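Local coordinates for sulfur carrier protein ThiS adenylyltransferase (Escherichia coli, PDB 1ZUD), which catalyses the ATP-dependent adenylation of the C-terminal glycine carboxylate of the sulfur carrier ThiS, a step of thiamine diphosphate biosynthesis, at residues 204-207 with 208-212. Numbering follows the deposited sequence.
Sequences EAIK and LLSGI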
loop_
_atom_site.group_PDB
_atom_site.type_symbol
_atom_site.label_atom_id
_atom_site.label_comp_id
_atom_site.label_asym_id
_atom_site.label_seq_id
_atom_site.Cartn_x
_atom_site.Cartn_y
_atom_site.Cartn_z
ATOM N N GLU C 204 -9.101 -3.668 4.029
ATOM C CA GLU C 204 -10.470 -3.982 3.537
ATOM C C GLU C 204 -11.190 -4.875 4.568
ATOM O O GLU C 204 -12.389 -4.753 4.813
ATOM C CB GLU C 204 -10.348 -4.677 2.148
ATOM C CG GLU C 204 -9.854 -3.700 1.043
ATOM C CD GLU C 204 -10.680 -2.414 0.982
ATOM O OE1 GLU C 204 -10.133 -1.306 0.712
ATOM O OE2 GLU C 204 -11.902 -2.507 1.229
ATOM N N ALA C 205 -10.442 -5.758 5.209
ATOM C CA ALA C 205 -11.041 -6.656 6.198
ATOM C C ALA C 205 -11.546 -5.926 7.419
ATOM O O ALA C 205 -12.633 -6.216 7.943
ATOM C CB ALA C 205 -10.037 -7.759 6.635
ATOM N N ILE C 206 -10.779 -4.964 7.868
ATOM C CA ILE C 206 -11.166 -4.197 9.033
ATOM C C ILE C 206 -12.396 -3.379 8.738
ATOM O O ILE C 206 -13.280 -3.281 9.583
ATOM C CB ILE C 206 -10.004 -3.270 9.467
ATOM C CG1 ILE C 206 -8.853 -4.175 9.957
ATOM C CG2 ILE C 206 -10.436 -2.318 10.576
ATOM C CD1 ILE C 206 -7.505 -3.483 10.026
ATOM N N LYS C 207 -12.449 -2.798 7.552
ATOM C CA LYS C 207 -13.624 -2.003 7.172
ATOM C C LYS C 207 -14.861 -2.900 7.074
ATOM O O LYS C 207 -15.961 -2.521 7.569
ATOM C CB LYS C 207 -13.395 -1.261 5.832
ATOM C CG LYS C 207 -12.383 -0.098 5.963
ATOM C CD LYS C 207 -12.282 0.731 4.677
ATOM C CE LYS C 207 -11.756 -0.139 3.526
ATOM N NZ LYS C 207 -11.673 0.660 2.277
ATOM N N LEU C 208 -14.689 -4.076 6.463
ATOM C CA LEU C 208 -15.832 -4.959 6.315
ATOM C C LEU C 208 -16.318 -5.458 7.666
ATOM O O LEU C 208 -17.526 -5.460 7.930
ATOM C CB LEU C 208 -15.495 -6.156 5.447
ATOM C CG LEU C 208 -16.502 -7.299 5.609
ATOM C CD1 LEU C 208 -17.753 -7.020 4.787
ATOM C CD2 LEU C 208 -15.864 -8.562 5.159
ATOM N N LEU C 209 -15.390 -5.880 8.539
ATOM C CA LEU C 209 -15.777 -6.397 9.827
ATOM C C LEU C 209 -16.297 -5.321 10.784
ATOM O O LEU C 209 -17.126 -5.599 11.639
ATOM C CB LEU C 209 -14.615 -7.147 10.470
ATOM C CG LEU C 209 -14.131 -8.365 9.643
ATOM C CD1 LEU C 209 -12.786 -8.845 10.200
ATOM C CD2 LEU C 209 -15.150 -9.452 9.675
ATOM N N SER C 210 -15.834 -4.088 10.653
ATOM C CA SER C 210 -16.325 -3.112 11.619
ATOM C C SER C 210 -17.560 -2.392 11.074
ATOM O O SER C 210 -18.161 -1.598 11.748
ATOM C CB SER C 210 -15.214 -2.117 11.966
ATOM O OG SER C 210 -14.811 -1.419 10.813
ATOM N N GLY C 211 -17.937 -2.677 9.839
ATOM C CA GLY C 211 -19.120 -2.046 9.294
ATOM C C GLY C 211 -18.918 -0.661 8.723
ATOM O O GLY C 211 -19.831 0.132 8.751
ATOM N N ILE C 212 -17.731 -0.371 8.184
ATOM C CA ILE C 212 -17.455 0.925 7.610
ATOM C C ILE C 212 -17.854 0.907 6.148
ATOM O O ILE C 212 -17.403 0.078 5.381
ATOM C CB ILE C 212 -15.965 1.263 7.776
ATOM C CG1 ILE C 212 -15.699 1.523 9.270
ATOM C CG2 ILE C 212 -15.570 2.484 6.973
ATOM C CD1 ILE C 212 -14.283 1.477 9.626
#
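S210 and I206 show how the last turn of an alpha-helix spends its carbonyls as the chain prepares to leave. I206 O accepts two bonds from the same residue: S210 N closes the helical i to i+4 link, and S210 OG comes in from the other face of the carbonyl plane, 2.7 Å from I206 O. The hydroxyl gets there because S210 chi1 is 61°, which sets OG between its own backbone N and carbonyl carbon and turns it back over the preceding turn.

The backbone ladder runs in regular fashion up to this point, with L208 N bonded to E204 O and L209 N to A205 O at 2.8 Å. Then it changes step. G211 carries a positive phi with no CB to crowd the S210 carbonyl, and the chain swings round until I212 N donates to K207 O at 2.9 Å, with an N-H...O angle of 159°. With the weak bond from G211 N to L208 O (3.4 Å), this makes a Schellman motif.

The nonpolar contact that usually accompanies the motif is present: the CA–CB bond of I212 is directed at segment 204-207, with I212 CB 4.1 Å from K207 CB.

The charged pair E204–K207 is made within the same helix, one turn apart. K207, its chain bent at chi3, brings NZ 2.9 Å from E204 OE1, on the syn side but 31° out of the carboxylate plane; its bond to E204 OE2 is weak (3.3 Å). R220 of the same chain also bridges OE1, and T214 bonds NZ; G224 O and S227 OG of the second subunit bond K207 NZ and E204 OE1 respectively, making the pair part of the homodimer interface.

This is the C-terminal end of helix 191-210. A205 and I206 face L47 of helix 40-50, L208 and L209 rest on V121 of strand 121-124, E204 and A205 meet I147 of strand 146-152, and K207 packs on F154 of the second subunit.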